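Local atomic coordinates of intracellular exo-alpha-(1->5)-L-arabinofuranosidase (Bifidobacterium longum, PDB entry 2Y2W), a protein that hydrolyses terminal alpha-(1->5)-linked L-arabinofuranosyl residues of arabinans and is also active on wheat arabinoxylan. Residues Ala297-Asp309 with Ile455-Asp467. Residues are numbered along the deposited sequence; the frame is centred on the assembly and turned at random.
Sequences AASMQDFLASSED and IHTEAYGDVPAID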
ATOM      1  N   ALA D 297     -36.725   7.860 -32.079  1.00 49.52           N
ATOM      2  CA  ALA D 297     -35.971   7.741 -33.327  1.00 49.41           C
ATOM      3  C   ALA D 297     -34.634   8.486 -33.298  1.00 49.30           C
ATOM      4  O   ALA D 297     -33.711   8.142 -34.042  1.00 49.35           O
ATOM      5  CB  ALA D 297     -36.818   8.215 -34.504  1.00 49.42           C
ATOM      6  N   ALA D 298     -34.543   9.506 -32.447  1.00 49.12           N
ATOM      7  CA  ALA D 298     -33.332  10.315 -32.321  1.00 48.87           C
ATOM      8  C   ALA D 298     -32.224   9.545 -31.610  1.00 48.71           C
ATOM      9  O   ALA D 298     -31.079   9.536 -32.065  1.00 48.67           O
ATOM     10  CB  ALA D 298     -33.634  11.618 -31.587  1.00 48.89           C
ATOM     11  N   SER D 299     -32.578   8.902 -30.499  1.00 48.55           N
ATOM     12  CA  SER D 299     -31.639   8.109 -29.710  1.00 48.40           C
ATOM     13  C   SER D 299     -31.186   6.863 -30.472  1.00 48.27           C
ATOM     14  O   SER D 299     -30.030   6.445 -30.359  1.00 48.31           O
ATOM     15  CB  SER D 299     -32.267   7.713 -28.373  1.00 48.41           C
ATOM     16  OG  SER D 299     -33.403   6.890 -28.573  1.00 48.51           O
ATOM     17  N   MET D 300     -32.111   6.283 -31.237  1.00 48.05           N
ATOM     18  CA  MET D 300     -31.829   5.139 -32.105  1.00 47.80           C
ATOM     19  C   MET D 300     -30.781   5.485 -33.165  1.00 47.69           C
ATOM     20  O   MET D 300     -29.827   4.729 -33.364  1.00 47.74           O
ATOM     21  CB  MET D 300     -33.126   4.637 -32.756  1.00 47.85           C
ATOM     22  CG  MET D 300     -32.956   3.630 -33.900  1.00 47.58           C
ATOM     23  SD  MET D 300     -32.046   2.132 -33.469  1.00 47.35           S
ATOM     24  CE  MET D 300     -33.159   1.346 -32.303  1.00 47.09           C
ATOM     25  N   GLN D 301     -30.957   6.628 -33.825  1.00 47.47           N
ATOM     26  CA  GLN D 301     -30.027   7.089 -34.862  1.00 47.34           C
ATOM     27  C   GLN D 301     -28.635   7.411 -34.306  1.00 47.10           C
ATOM     28  O   GLN D 301     -27.630   7.184 -34.979  1.00 47.09           O
ATOM     29  CB  GLN D 301     -30.604   8.296 -35.618  1.00 47.39           C
ATOM     30  CG  GLN D 301     -29.869   8.649 -36.917  1.00 47.71           C
ATOM     31  CD  GLN D 301     -30.053   7.608 -38.013  1.00 48.28           C
ATOM     32  OE1 GLN D 301     -31.062   7.601 -38.718  1.00 48.39           O
ATOM     33  NE2 GLN D 301     -29.066   6.732 -38.167  1.00 48.43           N
ATOM     34  N   ASP D 302     -28.586   7.940 -33.083  1.00 46.84           N
ATOM     35  CA  ASP D 302     -27.319   8.157 -32.381  1.00 46.60           C
ATOM     36  C   ASP D 302     -26.625   6.823 -32.103  1.00 46.16           C
ATOM     37  O   ASP D 302     -25.405   6.699 -32.246  1.00 46.16           O
ATOM     38  CB  ASP D 302     -27.546   8.896 -31.054  1.00 46.79           C
ATOM     39  CG  ASP D 302     -28.080  10.309 -31.241  1.00 47.41           C
ATOM     40  OD1 ASP D 302     -28.332  10.725 -32.394  1.00 48.04           O
ATOM     41  OD2 ASP D 302     -28.253  11.005 -30.216  1.00 47.90           O
ATOM     42  N   PHE D 303     -27.425   5.833 -31.712  1.00 45.57           N
ATOM     43  CA  PHE D 303     -26.942   4.508 -31.347  1.00 45.02           C
ATOM     44  C   PHE D 303     -26.387   3.726 -32.542  1.00 44.73           C
ATOM     45  O   PHE D 303     -25.396   3.007 -32.411  1.00 44.64           O
ATOM     46  CB  PHE D 303     -28.055   3.729 -30.640  1.00 44.90           C
ATOM     47  CG  PHE D 303     -27.718   2.293 -30.361  1.00 44.71           C
ATOM     48  CD1 PHE D 303     -26.588   1.955 -29.621  1.00 44.46           C
ATOM     49  CD2 PHE D 303     -28.546   1.278 -30.821  1.00 44.42           C
ATOM     50  CE1 PHE D 303     -26.281   0.627 -29.362  1.00 44.27           C
ATOM     51  CE2 PHE D 303     -28.252  -0.052 -30.560  1.00 44.43           C
ATOM     52  CZ  PHE D 303     -27.118  -0.378 -29.827  1.00 44.43           C
ATOM     53  N   LEU D 304     -27.018   3.877 -33.704  1.00 44.32           N
ATOM     54  CA  LEU D 304     -26.569   3.190 -34.915  1.00 43.94           C
ATOM     55  C   LEU D 304     -25.228   3.725 -35.423  1.00 43.75           C
ATOM     56  O   LEU D 304     -24.504   3.024 -36.133  1.00 43.69           O
ATOM     57  CB  LEU D 304     -27.637   3.256 -36.011  1.00 43.94           C
ATOM     58  CG  LEU D 304     -28.927   2.458 -35.768  1.00 43.76           C
ATOM     59  CD1 LEU D 304     -30.070   3.020 -36.602  1.00 43.76           C
ATOM     60  CD2 LEU D 304     -28.735   0.972 -36.039  1.00 43.26           C
ATOM     61  N   ALA D 305     -24.898   4.956 -35.040  1.00 43.45           N
ATOM     62  CA  ALA D 305     -23.623   5.570 -35.404  1.00 43.18           C
ATOM     63  C   ALA D 305     -22.612   5.544 -34.251  1.00 43.03           C
ATOM     64  O   ALA D 305     -21.755   6.428 -34.147  1.00 43.04           O
ATOM     65  CB  ALA D 305     -23.848   6.998 -35.896  1.00 43.24           C
ATOM     66  N   SER D 306     -22.707   4.519 -33.402  1.00 42.81           N
ATOM     67  CA  SER D 306     -21.839   4.385 -32.225  1.00 42.60           C
ATOM     68  C   SER D 306     -20.377   4.117 -32.568  1.00 42.47           C
ATOM     69  O   SER D 306     -19.490   4.352 -31.744  1.00 42.58           O
ATOM     70  CB  SER D 306     -22.359   3.297 -31.284  1.00 42.62           C
ATOM     71  OG  SER D 306     -23.511   3.742 -30.591  1.00 42.70           O
ATOM     72  N   SER D 307     -20.135   3.628 -33.783  1.00 42.29           N
ATOM     73  CA  SER D 307     -18.779   3.391 -34.284  1.00 42.13           C
ATOM     74  C   SER D 307     -17.936   4.667 -34.329  1.00 42.02           C
ATOM     75  O   SER D 307     -16.710   4.613 -34.200  1.00 42.16           O
ATOM     76  CB  SER D 307     -18.824   2.730 -35.665  1.00 42.07           C
ATOM     77  OG  SER D 307     -19.835   3.300 -36.477  1.00 42.10           O
ATOM     78  N   GLU D 308     -18.606   5.807 -34.500  1.00 41.74           N
ATOM     79  CA  GLU D 308     -17.956   7.120 -34.537  1.00 41.53           C
ATOM     80  C   GLU D 308     -17.301   7.485 -33.205  1.00 41.22           C
ATOM     81  O   GLU D 308     -16.260   8.146 -33.179  1.00 41.22           O
ATOM     82  CB  GLU D 308     -18.962   8.202 -34.940  1.00 41.63           C
ATOM     83  CG  GLU D 308     -19.582   8.004 -36.321  1.00 42.01           C
ATOM     84  CD  GLU D 308     -18.576   8.150 -37.451  1.00 42.61           C
ATOM     85  OE1 GLU D 308     -17.863   9.179 -37.494  1.00 42.69           O
ATOM     86  OE2 GLU D 308     -18.503   7.236 -38.300  1.00 42.86           O
ATOM     87  N   ASP D 309     -17.924   7.061 -32.108  1.00 40.87           N
ATOM     88  CA  ASP D 309     -17.352   7.203 -30.774  1.00 40.47           C
ATOM     89  C   ASP D 309     -16.073   6.368 -30.669  1.00 40.06           C
ATOM     90  O   ASP D 309     -15.048   6.855 -30.190  1.00 39.97           O
ATOM     91  CB  ASP D 309     -18.375   6.788 -29.709  1.00 40.54           C
ATOM     92  CG  ASP D 309     -17.880   7.022 -28.288  1.00 41.07           C
ATOM     93  OD1 ASP D 309     -17.176   6.144 -27.743  1.00 41.37           O
ATOM     94  OD2 ASP D 309     -18.196   8.087 -27.714  1.00 41.74           O
ATOM     95  N   ILE D 455     -26.028  11.259 -42.901  1.00 57.36           N
ATOM     96  CA  ILE D 455     -27.206  11.367 -42.036  1.00 57.58           C
ATOM     97  C   ILE D 455     -26.874  12.156 -40.766  1.00 57.74           C
ATOM     98  O   ILE D 455     -25.714  12.221 -40.353  1.00 57.79           O
ATOM     99  CB  ILE D 455     -27.804   9.976 -41.675  1.00 57.61           C
ATOM    100  CG1 ILE D 455     -26.701   8.996 -41.248  1.00 57.72           C
ATOM    101  CG2 ILE D 455     -28.616   9.427 -42.846  1.00 57.57           C
ATOM    102  CD1 ILE D 455     -27.200   7.654 -40.738  1.00 57.88           C
ATOM    103  N   HIS D 456     -27.898  12.753 -40.157  1.00 57.93           N
ATOM    104  CA  HIS D 456     -27.717  13.615 -38.987  1.00 58.08           C
ATOM    105  C   HIS D 456     -28.053  12.905 -37.672  1.00 58.03           C
ATOM    106  O   HIS D 456     -29.009  12.129 -37.598  1.00 58.01           O
ATOM    107  CB  HIS D 456     -28.550  14.894 -39.135  1.00 58.22           C
ATOM    108  CG  HIS D 456     -28.240  15.941 -38.108  1.00 58.69           C
ATOM    109  ND1 HIS D 456     -27.223  16.858 -38.264  1.00 59.12           N
ATOM    110  CD2 HIS D 456     -28.814  16.213 -36.911  1.00 58.92           C
ATOM    111  CE1 HIS D 456     -27.183  17.651 -37.207  1.00 59.34           C
ATOM    112  NE2 HIS D 456     -28.137  17.280 -36.371  1.00 59.29           N
ATOM    113  N   THR D 457     -27.253  13.186 -36.642  1.00 57.99           N
ATOM    114  CA  THR D 457     -27.450  12.630 -35.299  1.00 57.97           C
ATOM    115  C   THR D 457     -27.306  13.723 -34.238  1.00 57.97           C
ATOM    116  O   THR D 457     -26.705  14.767 -34.500  1.00 58.01           O
ATOM    117  CB  THR D 457     -26.434  11.500 -34.991  1.00 57.98           C
ATOM    118  OG1 THR D 457     -25.099  11.984 -35.181  1.00 58.01           O
ATOM    119  CG2 THR D 457     -26.663  10.290 -35.889  1.00 57.80           C
ATOM    120  N   GLU D 458     -27.859  13.485 -33.049  1.00 57.99           N
ATOM    121  CA  GLU D 458     -27.702  14.410 -31.919  1.00 58.03           C
ATOM    122  C   GLU D 458     -26.308  14.353 -31.295  1.00 57.90           C
ATOM    123  O   GLU D 458     -25.687  15.392 -31.061  1.00 57.91           O
ATOM    124  CB  GLU D 458     -28.755  14.156 -30.832  1.00 58.13           C
ATOM    125  CG  GLU D 458     -29.878  15.188 -30.766  1.00 58.58           C
ATOM    126  CD  GLU D 458     -31.214  14.658 -31.261  1.00 59.18           C
ATOM    127  OE1 GLU D 458     -31.238  13.923 -32.273  1.00 59.43           O
ATOM    128  OE2 GLU D 458     -32.245  14.987 -30.634  1.00 59.17           O
ATOM    129  N   ALA D 459     -25.832  13.137 -31.031  1.00 57.77           N
ATOM    130  CA  ALA D 459     -24.550  12.913 -30.355  1.00 57.63           C
ATOM    131  C   ALA D 459     -23.337  13.222 -31.233  1.00 57.55           C
ATOM    132  O   ALA D 459     -22.332  13.747 -30.748  1.00 57.52           O
ATOM    133  CB  ALA D 459     -24.474  11.486 -29.822  1.00 57.60           C
ATOM    134  N   TYR D 460     -23.436  12.894 -32.518  1.00 57.53           N
ATOM    135  CA  TYR D 460     -22.347  13.114 -33.470  1.00 57.51           C
ATOM    136  C   TYR D 460     -22.804  14.060 -34.581  1.00 57.52           C
ATOM    137  O   TYR D 460     -23.976  14.440 -34.630  1.00 57.55           O
ATOM    138  CB  TYR D 460     -21.855  11.775 -34.038  1.00 57.49           C
ATOM    139  CG  TYR D 460     -21.791  10.677 -32.995  1.00 57.49           C
ATOM    140  CD1 TYR D 460     -20.756  10.636 -32.062  1.00 57.57           C
ATOM    141  CD2 TYR D 460     -22.779   9.695 -32.926  1.00 57.43           C
ATOM    142  CE1 TYR D 460     -20.699   9.641 -31.092  1.00 57.42           C
ATOM    143  CE2 TYR D 460     -22.731   8.694 -31.959  1.00 57.53           C
ATOM    144  CZ  TYR D 460     -21.688   8.675 -31.046  1.00 57.43           C
ATOM    145  OH  TYR D 460     -21.632   7.692 -30.088  1.00 57.59           O
ATOM    146  N   GLY D 461     -21.882  14.445 -35.460  1.00 57.46           N
ATOM    147  CA  GLY D 461     -22.189  15.385 -36.540  1.00 57.29           C
ATOM    148  C   GLY D 461     -22.955  14.755 -37.688  1.00 57.18           C
ATOM    149  O   GLY D 461     -23.951  14.058 -37.479  1.00 57.14           O
ATOM    150  N   ASP D 462     -22.493  15.022 -38.907  1.00 57.05           N
ATOM    151  CA  ASP D 462     -23.045  14.394 -40.101  1.00 56.90           C
ATOM    152  C   ASP D 462     -22.174  13.198 -40.472  1.00 56.75           C
ATOM    153  O   ASP D 462     -20.990  13.352 -40.780  1.00 56.80           O
ATOM    154  CB  ASP D 462     -23.119  15.397 -41.255  1.00 56.95           C
ATOM    155  N   VAL D 463     -22.761  12.006 -40.426  1.00 56.52           N
ATOM    156  CA  VAL D 463     -22.001  10.765 -40.597  1.00 56.33           C
ATOM    157  C   VAL D 463     -22.473   9.924 -41.792  1.00 56.18           C
ATOM    158  O   VAL D 463     -23.670   9.880 -42.080  1.00 56.21           O
ATOM    159  CB  VAL D 463     -21.998   9.908 -39.296  1.00 56.34           C
ATOM    160  CG1 VAL D 463     -21.203  10.607 -38.202  1.00 56.28           C
ATOM    161  CG2 VAL D 463     -23.420   9.599 -38.823  1.00 56.23           C
ATOM    162  N   PRO D 464     -21.530   9.262 -42.496  1.00 56.02           N
ATOM    163  CA  PRO D 464     -21.902   8.395 -43.618  1.00 55.91           C
ATOM    164  C   PRO D 464     -22.821   7.258 -43.181  1.00 55.79           C
ATOM    165  O   PRO D 464     -22.609   6.660 -42.124  1.00 55.83           O
ATOM    166  CB  PRO D 464     -20.556   7.835 -44.091  1.00 55.90           C
ATOM    167  CG  PRO D 464     -19.550   8.831 -43.642  1.00 55.94           C
ATOM    168  CD  PRO D 464     -20.067   9.343 -42.333  1.00 56.00           C
ATOM    169  N   ALA D 465     -23.840   6.980 -43.988  1.00 55.66           N
ATOM    170  CA  ALA D 465     -24.788   5.911 -43.694  1.00 55.56           C
ATOM    171  C   ALA D 465     -24.146   4.535 -43.857  1.00 55.49           C
ATOM    172  O   ALA D 465     -24.326   3.657 -43.011  1.00 55.45           O
ATOM    173  CB  ALA D 465     -26.022   6.037 -44.581  1.00 55.59           C
ATOM    174  N   ILE D 466     -23.395   4.360 -44.943  1.00 55.40           N
ATOM    175  CA  ILE D 466     -22.731   3.091 -45.239  1.00 55.30           C
ATOM    176  C   ILE D 466     -21.308   3.080 -44.677  1.00 55.28           C
ATOM    177  O   ILE D 466     -20.582   4.073 -44.777  1.00 55.27           O
ATOM    178  CB  ILE D 466     -22.726   2.783 -46.771  1.00 55.30           C
ATOM    179  CG1 ILE D 466     -24.140   2.879 -47.365  1.00 55.23           C
ATOM    180  CG2 ILE D 466     -22.098   1.414 -47.069  1.00 55.30           C
ATOM    181  CD1 ILE D 466     -25.155   1.867 -46.814  1.00 55.00           C
ATOM    182  N   ASP D 467     -20.935   1.949 -44.080  1.00 55.24           N
ATOM    183  CA  ASP D 467     -19.600   1.725 -43.529  1.00 55.17           C
ATOM    184  C   ASP D 467     -19.179   0.284 -43.826  1.00 55.13           C
ATOM    185  O   ASP D 467     -19.986  -0.634 -43.665  1.00 55.10           O
ATOM    186  CB  ASP D 467     -19.608   1.988 -42.019  1.00 55.18           C
ATOM    187  CG  ASP D 467     -18.212   2.071 -41.422  1.00 55.19           C
ATOM    188  OD1 ASP D 467     -17.240   2.315 -42.171  1.00 55.12           O
ATOM    189  OD2 ASP D 467     -18.092   1.898 -40.189  1.00 55.41           O
TER
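The ring of Y460 lies between E308 and A459. CB of E308 makes a CH-pi contact over one face, offset toward the rim, 4.3 Å from the ring centroid. CB of A459 covers the centre of the opposite face. At the edge, in plane, O of D302 lies 3.3 Å from CE2 of Y460. OH of Y460 reaches CB of D309. With CG anti to its own carbonyl carbon (chi1 -40°), the Y460 ring is directed at the bend between helices 297-304 and 307-327. Replacing Y460 by alanine is likely to open a gap there, leaving CB of E308 and CB of D309 without the ring and hydroxyl.

The carboxylate of D302 grips the turn 457-460. OD1 of D302 accepts the N-H of E458 at 2.9 Å, on its syn side and 30° out of the carboxylate plane. N of A459 gives OD2 of D302 a weak bond of 3.3 Å. T457 OG1 donates to Y460 O at 2.8 Å. CG2 of V463 meets CB of A305 at 3.9 Å.

The contact joins the barrel domain to the hairpin of strands 444-456 and 462-473 in the C-terminal beta domain. R486 forms a salt bridge with OE2 of E308, and its backbone O accepts a hydrogen bond from NE2 of Q301. OE1 of E458 lies 4.3 Å from OD1 of D302; the like charges may repel, and the two N-H groups would partly offset that of D302.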